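Local coordinates for methionine gamma-lyase (Trichomonas vaginalis, PDB 1E5E), which belongs to the PLP-dependent enzymes of the Cys/Met metabolism family, with four copies of the chain in its assembly, at residues Gly126-Phe131 and His143-Thr148; Ala183-Thr186 and Ile192-Pro195; Thr208-Gly213 and Tyr308-Thr313. One frame throughout, in Å; residues are numbered along the deposited sequence.

Contact 1: residues Gly126-Phe131 and His143-Thr148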
loop_
_atom_site.group_PDB
_atom_site.type_symbol
_atom_site.label_atom_id
_atom_site.label_comp_id
_atom_site.label_asym_id
_atom_site.label_seq_id
_atom_site.Cartn_x
_atom_site.Cartn_y
_atom_site.Cartn_z
ATOM N N GLY A 126 -32.740 -1.299 24.020
ATOM C CA GLY A 126 -33.572 -2.109 24.883
ATOM C C GLY A 126 -32.792 -3.241 25.557
ATOM O O GLY A 126 -33.397 -4.268 25.893
ATOM N N ILE A 127 -31.466 -3.107 25.646
ATOM C CA ILE A 127 -30.706 -4.211 26.237
ATOM C C ILE A 127 -30.468 -3.880 27.699
ATOM O O ILE A 127 -30.161 -2.713 27.930
ATOM C CB ILE A 127 -29.399 -4.499 25.464
ATOM C CG1 ILE A 127 -29.776 -5.173 24.122
ATOM C CG2 ILE A 127 -28.464 -5.449 26.206
ATOM C CD1 ILE A 127 -28.695 -5.054 23.069
ATOM N N GLN A 128 -30.559 -4.871 28.601
ATOM C CA GLN A 128 -30.218 -4.493 29.993
ATOM C C GLN A 128 -28.750 -4.787 30.293
ATOM O O GLN A 128 -28.240 -5.848 29.908
ATOM C CB GLN A 128 -31.114 -5.243 30.969
ATOM C CG GLN A 128 -32.589 -5.169 30.661
ATOM C CD GLN A 128 -33.357 -5.957 31.719
ATOM O OE1 GLN A 128 -33.797 -7.070 31.484
ATOM N NE2 GLN A 128 -33.497 -5.306 32.870
ATOM N N VAL A 129 -28.097 -3.865 30.969
ATOM C CA VAL A 129 -26.671 -3.961 31.297
ATOM C C VAL A 129 -26.383 -3.696 32.772
ATOM O O VAL A 129 -26.722 -2.616 33.268
ATOM C CB VAL A 129 -25.868 -2.863 30.529
ATOM C CG1 VAL A 129 -24.381 -2.843 30.860
ATOM C CG2 VAL A 129 -25.999 -2.995 29.014
ATOM N N ASP A 130 -25.627 -4.558 33.450
ATOM C CA ASP A 130 -25.113 -4.273 34.776
ATOM C C ASP A 130 -23.582 -4.337 34.722
ATOM O O ASP A 130 -23.015 -5.274 34.166
ATOM C CB ASP A 130 -25.560 -5.325 35.815
ATOM C CG ASP A 130 -27.065 -5.210 36.052
ATOM O OD1 ASP A 130 -27.421 -4.101 36.462
ATOM O OD2 ASP A 130 -27.857 -6.114 35.740
ATOM N N PHE A 131 -22.932 -3.395 35.376
ATOM C CA PHE A 131 -21.499 -3.336 35.484
ATOM C C PHE A 131 -21.146 -3.817 36.895
ATOM O O PHE A 131 -21.660 -3.233 37.855
ATOM C CB PHE A 131 -21.008 -1.908 35.290
ATOM C CG PHE A 131 -21.161 -1.362 33.890
ATOM C CD1 PHE A 131 -20.332 -1.820 32.868
ATOM C CD2 PHE A 131 -22.074 -0.364 33.616
ATOM C CE1 PHE A 131 -20.434 -1.281 31.591
ATOM C CE2 PHE A 131 -22.193 0.188 32.348
ATOM C CZ PHE A 131 -21.364 -0.292 31.334
ATOM N N HIS A 143 -25.861 -11.574 39.803
ATOM C CA HIS A 143 -26.533 -10.678 38.874
ATOM C C HIS A 143 -27.184 -11.378 37.710
ATOM O O HIS A 143 -27.764 -10.704 36.862
ATOM C CB HIS A 143 -25.540 -9.640 38.358
ATOM C CG HIS A 143 -25.184 -8.707 39.473
ATOM N ND1 HIS A 143 -24.207 -9.025 40.394
ATOM C CD2 HIS A 143 -25.667 -7.485 39.777
ATOM C CE1 HIS A 143 -24.080 -8.001 41.242
ATOM N NE2 HIS A 143 -24.964 -7.089 40.892
ATOM N N MET A 144 -27.089 -12.677 37.671
ATOM C CA MET A 144 -27.660 -13.417 36.546
ATOM C C MET A 144 -29.163 -13.364 36.560
ATOM O O MET A 144 -29.789 -13.437 37.620
ATOM C CB MET A 144 -27.010 -14.798 36.536
ATOM C CG MET A 144 -25.761 -14.713 35.577
ATOM S SD MET A 144 -24.814 -16.229 35.799
ATOM C CE MET A 144 -25.727 -17.301 34.702
ATOM N N LYS A 145 -29.771 -13.171 35.391
ATOM C CA LYS A 145 -31.218 -13.064 35.240
ATOM C C LYS A 145 -31.618 -14.044 34.168
ATOM O O LYS A 145 -30.803 -14.569 33.412
ATOM C CB LYS A 145 -31.711 -11.652 34.924
ATOM C CG LYS A 145 -31.220 -10.601 35.894
ATOM C CD LYS A 145 -31.921 -9.273 35.900
ATOM C CE LYS A 145 -31.653 -8.416 34.665
ATOM N NZ LYS A 145 -32.264 -7.059 34.862
ATOM N N PRO A 146 -32.907 -14.322 34.046
ATOM C CA PRO A 146 -33.377 -15.290 33.090
ATOM C C PRO A 146 -33.019 -14.889 31.665
ATOM O O PRO A 146 -32.966 -15.758 30.809
ATOM C CB PRO A 146 -34.863 -15.413 33.363
ATOM C CG PRO A 146 -35.034 -14.878 34.749
ATOM C CD PRO A 146 -34.014 -13.774 34.871
ATOM N N ASN A 147 -32.935 -13.614 31.358
ATOM C CA ASN A 147 -32.598 -13.132 30.035
ATOM C C ASN A 147 -31.101 -12.808 29.868
ATOM O O ASN A 147 -30.735 -12.154 28.880
ATOM C CB ASN A 147 -33.478 -11.901 29.780
ATOM C CG ASN A 147 -33.279 -10.807 30.810
ATOM O OD1 ASN A 147 -32.959 -11.062 31.981
ATOM N ND2 ASN A 147 -33.444 -9.564 30.354
ATOM N N THR A 148 -30.253 -13.217 30.821
ATOM C CA THR A 148 -28.818 -12.929 30.725
ATOM C C THR A 148 -28.236 -13.705 29.550
ATOM O O THR A 148 -28.288 -14.933 29.550
ATOM C CB THR A 148 -28.071 -13.268 32.041
ATOM O OG1 THR A 148 -28.472 -12.288 33.003
ATOM C CG2 THR A 148 -26.549 -13.188 31.846
HETATM O O HOH W 1 -28.638 -8.067 37.456
HETATM O O HOH W 2 -30.374 -4.866 35.203
#

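Contact 2: residues Ala183-Thr186 and Ile192-Pro195. With PPJ (N-(hydroxy{3-hydroxy-2-methyl-5-[(phosphonooxy)methyl]pyridin-4-yl}methyl)norvaline), chain C.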
loop_
_atom_site.group_PDB
_atom_site.type_symbol
_atom_site.label_atom_id
_atom_site.label_comp_id
_atom_site.label_asym_id
_atom_site.label_seq_id
_atom_site.Cartn_x
_atom_site.Cartn_y
_atom_site.Cartn_z
ATOM N N ALA A 183 -14.283 -12.792 26.375
ATOM C CA ALA A 183 -13.121 -12.146 27.031
ATOM C C ALA A 183 -12.395 -11.240 26.044
ATOM O O ALA A 183 -12.245 -11.706 24.906
ATOM C CB ALA A 183 -12.188 -13.239 27.519
ATOM N N ASP A 184 -12.052 -10.009 26.409
ATOM C CA ASP A 184 -11.258 -9.153 25.499
ATOM C C ASP A 184 -9.798 -9.388 25.873
ATOM O O ASP A 184 -9.311 -9.004 26.942
ATOM C CB ASP A 184 -11.707 -7.702 25.558
ATOM C CG ASP A 184 -10.856 -6.750 24.732
ATOM O OD1 ASP A 184 -9.741 -7.114 24.317
ATOM O OD2 ASP A 184 -11.271 -5.577 24.585
ATOM N N ASN A 185 -9.084 -10.110 25.016
ATOM C CA ASN A 185 -7.733 -10.606 25.223
ATOM C C ASN A 185 -6.659 -9.747 24.601
ATOM O O ASN A 185 -5.531 -10.219 24.425
ATOM C CB ASN A 185 -7.648 -12.052 24.672
ATOM C CG ASN A 185 -6.474 -12.855 25.202
ATOM O OD1 ASN A 185 -6.091 -12.667 26.371
ATOM N ND2 ASN A 185 -5.837 -13.714 24.390
ATOM N N THR A 186 -6.979 -8.491 24.318
ATOM C CA THR A 186 -6.068 -7.548 23.698
ATOM C C THR A 186 -4.769 -7.347 24.468
ATOM O O THR A 186 -3.717 -7.422 23.877
ATOM C CB THR A 186 -6.745 -6.158 23.620
ATOM O OG1 THR A 186 -7.938 -6.227 22.835
ATOM C CG2 THR A 186 -5.810 -5.130 22.995
ATOM N N ILE A 192 0.115 -14.908 25.132
ATOM C CA ILE A 192 0.235 -14.923 26.592
ATOM C C ILE A 192 -0.923 -15.747 27.154
ATOM O O ILE A 192 -0.755 -16.506 28.092
ATOM C CB ILE A 192 0.276 -13.486 27.142
ATOM C CG1 ILE A 192 1.676 -12.874 26.884
ATOM C CG2 ILE A 192 -0.084 -13.437 28.620
ATOM C CD1 ILE A 192 1.864 -11.454 27.364
ATOM N N THR A 193 -2.092 -15.549 26.582
ATOM C CA THR A 193 -3.274 -16.256 27.042
ATOM C C THR A 193 -4.168 -16.754 25.929
ATOM O O THR A 193 -4.425 -16.039 24.965
ATOM C CB THR A 193 -4.137 -15.297 27.914
ATOM O OG1 THR A 193 -3.405 -14.939 29.114
ATOM C CG2 THR A 193 -5.382 -16.021 28.414
ATOM N N ASN A 194 -4.732 -17.922 26.103
ATOM C CA ASN A 194 -5.788 -18.454 25.232
ATOM C C ASN A 194 -6.998 -18.618 26.148
ATOM O O ASN A 194 -7.213 -19.651 26.802
ATOM C CB ASN A 194 -5.402 -19.807 24.633
ATOM C CG ASN A 194 -4.285 -19.693 23.613
ATOM O OD1 ASN A 194 -3.551 -20.657 23.345
ATOM N ND2 ASN A 194 -4.074 -18.529 22.991
ATOM N N PRO A 195 -7.851 -17.607 26.275
ATOM C CA PRO A 195 -8.958 -17.644 27.202
ATOM C C PRO A 195 -9.890 -18.827 27.042
ATOM O O PRO A 195 -10.420 -19.253 28.097
ATOM C CB PRO A 195 -9.665 -16.303 27.052
ATOM C CG PRO A 195 -8.616 -15.414 26.403
ATOM C CD PRO A 195 -7.733 -16.291 25.583
HETATM N N1 PPJ C . -10.359 -3.368 23.506
HETATM C C2 PPJ C . -9.320 -2.940 24.252
HETATM C C6 PPJ C . -10.900 -2.574 22.539
HETATM C C2A PPJ C . -8.961 -3.446 25.513
HETATM C C3 PPJ C . -8.730 -1.726 23.845
HETATM O O3 PPJ C . -7.820 -1.262 24.659
HETATM C C4 PPJ C . -9.149 -1.009 22.720
HETATM C C4A PPJ C . -8.482 0.213 22.407
HETATM C C5 PPJ C . -10.316 -1.391 22.059
HETATM N N PPJ C . -7.839 0.967 23.319
HETATM C C5A PPJ C . -10.753 -0.850 20.806
HETATM O OP4 PPJ C . -9.981 -1.284 19.865
HETATM P P PPJ C . -9.878 -0.277 18.635
HETATM O OP1 PPJ C . -8.979 -1.042 17.564
HETATM O OP2 PPJ C . -9.215 1.050 19.117
HETATM O OP3 PPJ C . -11.306 0.041 18.010
HETATM C CA PPJ C . -7.118 2.088 23.033
HETATM C CB PPJ C . -7.623 3.126 22.123
HETATM C C PPJ C . -6.486 2.662 24.177
HETATM C CG PPJ C . -8.785 3.988 22.462
HETATM C CD PPJ C . -8.292 5.289 22.889
HETATM O O PPJ C . -6.719 2.122 25.319
HETATM O OXT PPJ C . -5.380 3.349 24.068
#

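Contact 3: residues Thr208-Gly213 and Tyr308-Thr313. Unlike the reference sequence in segment 308-313: Y308 (reference Ser). With PPJ (N-(hydroxy{3-hydroxy-2-methyl-5-[(phosphonooxy)methyl]pyridin-4-yl}methyl)norvaline), chain C; SO4 (sulfate ion), chain D.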
loop_
_atom_site.group_PDB
_atom_site.type_symbol
_atom_site.label_atom_id
_atom_site.label_comp_id
_atom_site.label_asym_id
_atom_site.label_seq_id
_atom_site.Cartn_x
_atom_site.Cartn_y
_atom_site.Cartn_z
ATOM N N THR A 208 -5.221 -3.673 16.577
ATOM C CA THR A 208 -4.511 -2.433 16.536
ATOM C C THR A 208 -3.331 -2.410 17.513
ATOM O O THR A 208 -2.394 -1.598 17.364
ATOM C CB THR A 208 -5.440 -1.280 16.985
ATOM O OG1 THR A 208 -6.676 -1.408 16.275
ATOM C CG2 THR A 208 -4.803 0.099 16.838
ATOM N N LYS A 209 -3.384 -3.242 18.544
ATOM C CA LYS A 209 -2.353 -3.234 19.566
ATOM C C LYS A 209 -1.273 -4.246 19.287
ATOM O O LYS A 209 -0.622 -4.088 18.240
ATOM C CB LYS A 209 -2.997 -3.408 20.956
ATOM C CG LYS A 209 -4.290 -2.631 21.147
ATOM C CD LYS A 209 -4.151 -1.194 20.721
ATOM C CE LYS A 209 -5.306 -0.296 21.124
ATOM N NZ LYS A 209 -5.226 0.971 20.342
ATOM N N TYR A 210 -0.991 -5.188 20.187
ATOM C CA TYR A 210 0.139 -6.082 20.053
ATOM C C TYR A 210 0.181 -6.940 18.790
ATOM O O TYR A 210 1.242 -7.147 18.229
ATOM C CB TYR A 210 0.178 -7.064 21.253
ATOM C CG TYR A 210 0.568 -6.351 22.533
ATOM C CD1 TYR A 210 1.875 -6.014 22.815
ATOM C CD2 TYR A 210 -0.396 -5.986 23.455
ATOM C CE1 TYR A 210 2.204 -5.349 23.985
ATOM C CE2 TYR A 210 -0.090 -5.319 24.637
ATOM C CZ TYR A 210 1.228 -5.003 24.899
ATOM O OH TYR A 210 1.541 -4.332 26.073
ATOM N N ILE A 211 -0.932 -7.516 18.360
ATOM C CA ILE A 211 -0.993 -8.442 17.244
ATOM C C ILE A 211 -0.380 -7.802 15.975
ATOM O O ILE A 211 0.618 -8.328 15.468
ATOM C CB ILE A 211 -2.411 -9.010 17.040
ATOM C CG1 ILE A 211 -2.805 -9.943 18.218
ATOM C CG2 ILE A 211 -2.468 -9.801 15.725
ATOM C CD1 ILE A 211 -4.270 -10.336 18.302
ATOM N N ASN A 212 -0.835 -6.653 15.543
ATOM C CA ASN A 212 -0.216 -5.911 14.460
ATOM C C ASN A 212 1.133 -5.417 14.970
ATOM O O ASN A 212 2.125 -5.619 14.279
ATOM C CB ASN A 212 -1.062 -4.742 13.999
ATOM C CG ASN A 212 -0.346 -4.011 12.859
ATOM O OD1 ASN A 212 -0.084 -4.697 11.862
ATOM N ND2 ASN A 212 -0.025 -2.741 13.096
ATOM N N GLY A 213 1.143 -4.826 16.155
ATOM C CA GLY A 213 2.320 -4.386 16.856
ATOM C C GLY A 213 3.164 -3.253 16.323
ATOM O O GLY A 213 4.258 -2.993 16.841
ATOM N N TYR A 308 4.119 -11.993 31.647
ATOM C CA TYR A 308 3.316 -11.025 32.374
ATOM C C TYR A 308 2.973 -9.783 31.578
ATOM O O TYR A 308 2.353 -8.874 32.146
ATOM C CB TYR A 308 3.986 -10.702 33.728
ATOM C CG TYR A 308 3.948 -11.913 34.656
ATOM C CD1 TYR A 308 5.103 -12.568 35.070
ATOM C CD2 TYR A 308 2.730 -12.381 35.126
ATOM C CE1 TYR A 308 5.037 -13.644 35.945
ATOM C CE2 TYR A 308 2.635 -13.460 35.982
ATOM C CZ TYR A 308 3.814 -14.070 36.397
ATOM O OH TYR A 308 3.711 -15.156 37.230
ATOM N N GLY A 309 3.311 -9.744 30.286
ATOM C CA GLY A 309 2.810 -8.638 29.463
ATOM C C GLY A 309 3.684 -7.390 29.544
ATOM O O GLY A 309 4.653 -7.362 30.295
ATOM N N SER A 310 3.328 -6.370 28.766
ATOM C CA SER A 310 4.186 -5.185 28.761
ATOM C C SER A 310 3.407 -3.963 29.204
ATOM O O SER A 310 4.015 -2.902 29.135
ATOM C CB SER A 310 4.857 -5.046 27.396
ATOM O OG SER A 310 3.971 -4.421 26.477
ATOM N N MET A 311 2.210 -4.174 29.740
ATOM C CA MET A 311 1.412 -3.088 30.299
ATOM C C MET A 311 1.848 -2.922 31.776
ATOM O O MET A 311 2.015 -3.889 32.520
ATOM C CB MET A 311 -0.110 -3.311 30.265
ATOM C CG MET A 311 -0.691 -3.485 28.838
ATOM S SD MET A 311 -0.233 -2.137 27.733
ATOM C CE MET A 311 -1.100 -0.755 28.390
ATOM N N ILE A 312 1.974 -1.670 32.199
ATOM C CA ILE A 312 2.334 -1.327 33.555
ATOM C C ILE A 312 1.456 -0.145 33.931
ATOM O O ILE A 312 1.535 0.814 33.171
ATOM C CB ILE A 312 3.807 -0.927 33.721
ATOM C CG1 ILE A 312 4.820 -2.039 33.363
ATOM C CG2 ILE A 312 4.059 -0.533 35.188
ATOM C CD1 ILE A 312 6.277 -1.515 33.371
ATOM N N THR A 313 0.717 -0.162 35.036
ATOM C CA THR A 313 -0.037 1.063 35.367
ATOM C C THR A 313 0.447 1.601 36.711
ATOM O O THR A 313 0.747 0.762 37.574
ATOM C CB THR A 313 -1.537 0.742 35.374
ATOM O OG1 THR A 313 -1.951 0.487 34.018
ATOM C CG2 THR A 313 -2.343 1.905 35.939
HETATM N N1 PPJ C . -10.359 -3.368 23.506
HETATM C C2 PPJ C . -9.320 -2.940 24.252
HETATM C C6 PPJ C . -10.900 -2.574 22.539
HETATM C C2A PPJ C . -8.961 -3.446 25.513
HETATM C C3 PPJ C . -8.730 -1.726 23.845
HETATM O O3 PPJ C . -7.820 -1.262 24.659
HETATM C C4 PPJ C . -9.149 -1.009 22.720
HETATM C C4A PPJ C . -8.482 0.213 22.407
HETATM C C5 PPJ C . -10.316 -1.391 22.059
HETATM N N PPJ C . -7.839 0.967 23.319
HETATM C C5A PPJ C . -10.753 -0.850 20.806
HETATM O OP4 PPJ C . -9.981 -1.284 19.865
HETATM P P PPJ C . -9.878 -0.277 18.635
HETATM O OP1 PPJ C . -8.979 -1.042 17.564
HETATM O OP2 PPJ C . -9.215 1.050 19.117
HETATM O OP3 PPJ C . -11.306 0.041 18.010
HETATM C CA PPJ C . -7.118 2.088 23.033
HETATM C CB PPJ C . -7.623 3.126 22.123
HETATM C C PPJ C . -6.486 2.662 24.177
HETATM C CG PPJ C . -8.785 3.988 22.462
HETATM C CD PPJ C . -8.292 5.289 22.889
HETATM O O PPJ C . -6.719 2.122 25.319
HETATM O OXT PPJ C . -5.380 3.349 24.068
HETATM S S SO4 D . 6.731 -16.221 38.735
HETATM O O1 SO4 D . 8.167 -15.781 38.694
HETATM O O2 SO4 D . 5.859 -15.103 39.229
HETATM O O3 SO4 D . 6.613 -17.363 39.733
HETATM O O4 SO4 D . 6.325 -16.714 37.378
#

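Contact 1: residues Gly126-Phe131 and His143-Thr148
Q128 and N147 meet amide to amide at one edge of the seven-stranded sheet of this fold type I PLP-dependent enzyme, where strand 128-132 is outermost within the chain and segment 143-148 leads from helix 139-143 to strand 148-154. The bond runs from N147 ND2 to Q128 OE1 at 2.8 Å, with an N-H...O angle of 149°. Its donor is tilted 20° from the carbonyl plane of Q128, while OE1 stays close to the amide plane of N147; the two amides are turned 43° against each other. N147 CG sits between its own backbone N and carbonyl carbon, which turns the amide back toward the strand. The same ND2 is also hydrogen-bonded to G101 O, so this nitrogen has two acceptors.

K145 crosses Q128 at about a right angle. Its NZ comes within 2.9 Å of Q128 NE2, but both atoms are donors and no hydrogen bond joins them. K145 NZ instead donates to a water at 2.9 Å, and that water donates to D130 OD2 at the same distance. This relay spans the 4.6 Å between D130 OD2 and K145 NZ, a separation too long for a salt bridge. A second water donates to D130 OD2 and to H143 O, joining D130 of the strand to the carbonyl of H143.

D130 OD2 is therefore gripped by two waters and by H103 NE2, a gathering that would probably stabilise its negative charge. H103 ND1 reaches T148 OG1, so one imidazole bridges the two segments from strand 103-107. The bond from T148 N to K145 O closes the type I turn K145-T148, and T148 OG1 also accepts from K145 N at 2.9 Å.

Contact 2: residues Ala183-Thr186 and Ile192-Pro195
With CG trans to the backbone N (chi1 -161°), the carboxamide of N185 swings out to T193 and P195, and D184, also trans about its first torsion, carries its carboxylate the other way, to the bound N-(hydroxy{3-hydroxy-2-methyl-5-[(phosphonooxy)methyl]pyridin-4-yl}methyl)norvaline. D184 thus faces the pocket while N185, next along the chain, faces 192-195. N185 ND2 donates to T193 O at 2.8 Å in a bent bond (140° at the hydrogen). The donor lies above the carbonyl plane, 37° out of it, so the bond is not made along a lone pair. N185 ND2 is also hydrogen-bonded to E75 OE2, so this buried nitrogen is shared between a carbonyl and a carboxylate. T193 O takes a further, weak bond from N194 ND2, which also reaches E75, at OE1.

The pyrrolidine of P195 lies over a face of the same amide: its CG is 3.5 Å from N185 CG, and its CD is 3.4 Å from N185 ND2. At the oxygen edge of the amide, T193 CB comes 3.6 Å from N185 OD1. Behind this, A183 CB meets P195 CB at 4.0 Å, an apolar touch.

On the pocket side D184 OD2 comes 2.6 Å from N1 of the ligand, the aspartate-to-pyridine pairing familiar in fold type I PLP enzymes. D184 OD1 accepts from T186 N at 3.1 Å, forming an Asx turn that would help to fix the carboxylate's rotation.

Around the contact, strands 148-154 and 202-206 flank A183 and D184 by backbone bonds, P195 packs on V203, E75 ends helix 62-75, and I192 rests on helix 260-279.

Contact 3: residues Thr208-Gly213 and Tyr308-Thr313
Y210 meets S310 and M311 where the loop after strand 202-206, in the large sheet of this fold type I PLP enzyme, reaches strand 311-316 of the five-stranded sheet. From CB, which points toward 308-313, the side chain runs past M264 and E267 of helix 260-279; CG is anti to the carbonyl carbon (chi1 -71°). Along one edge of the ring, CD2 passes 3.6 Å from T186 O, and farther out CE2 lies 4.4 Å from M311 SD. On the other edge CE1 comes 3.2 Å from S310 OG, which lies in the ring plane. The tip, OH, is hydrogen-bonded to S310 OG at 2.5 Å, a value so short that the exact length is doubtful; either hydroxyl could be the donor. S310 OG is also hydrogen-bonded to V376 O, just past strand 371-375.

At the start of 208-213 the loop lines the pocket: T208 OG1 donates to the phosphate oxygen OP1 of the ligand at 2.7 Å, and K209 NZ, in the conformer given, bonds to S338 OG and to Y56 OH of the second subunit.

M311, bent at chi2 and chi3, completes the contact as a Met-aromatic pair: SD is 5.5 Å from the Y210 ring centroid, 76° off the normal, and 3.3 Å from Y210 OH.

The three contacts follow one another along the chain without interleaving. Contacts 1 and 2 both reach the seven-stranded sheet, contact 1 at its outermost strand 128-132 and contact 2 at the more central strand 180-184, with centres about 23 Å apart and nearest atoms about 12 Å apart. Contact 3 links the loop leaving that sheet after strand 202-206 to the second sheet at strand 311-316; its centre is about 31 Å from that of contact 1 but about 12 Å from that of contact 2. Contacts 2 and 3 touch, T186 CG2 meeting K209 CG at 3.5 Å, and both border the bound ligand. Contact 1 is thus peripheral, whereas the other two shape the buried pocket.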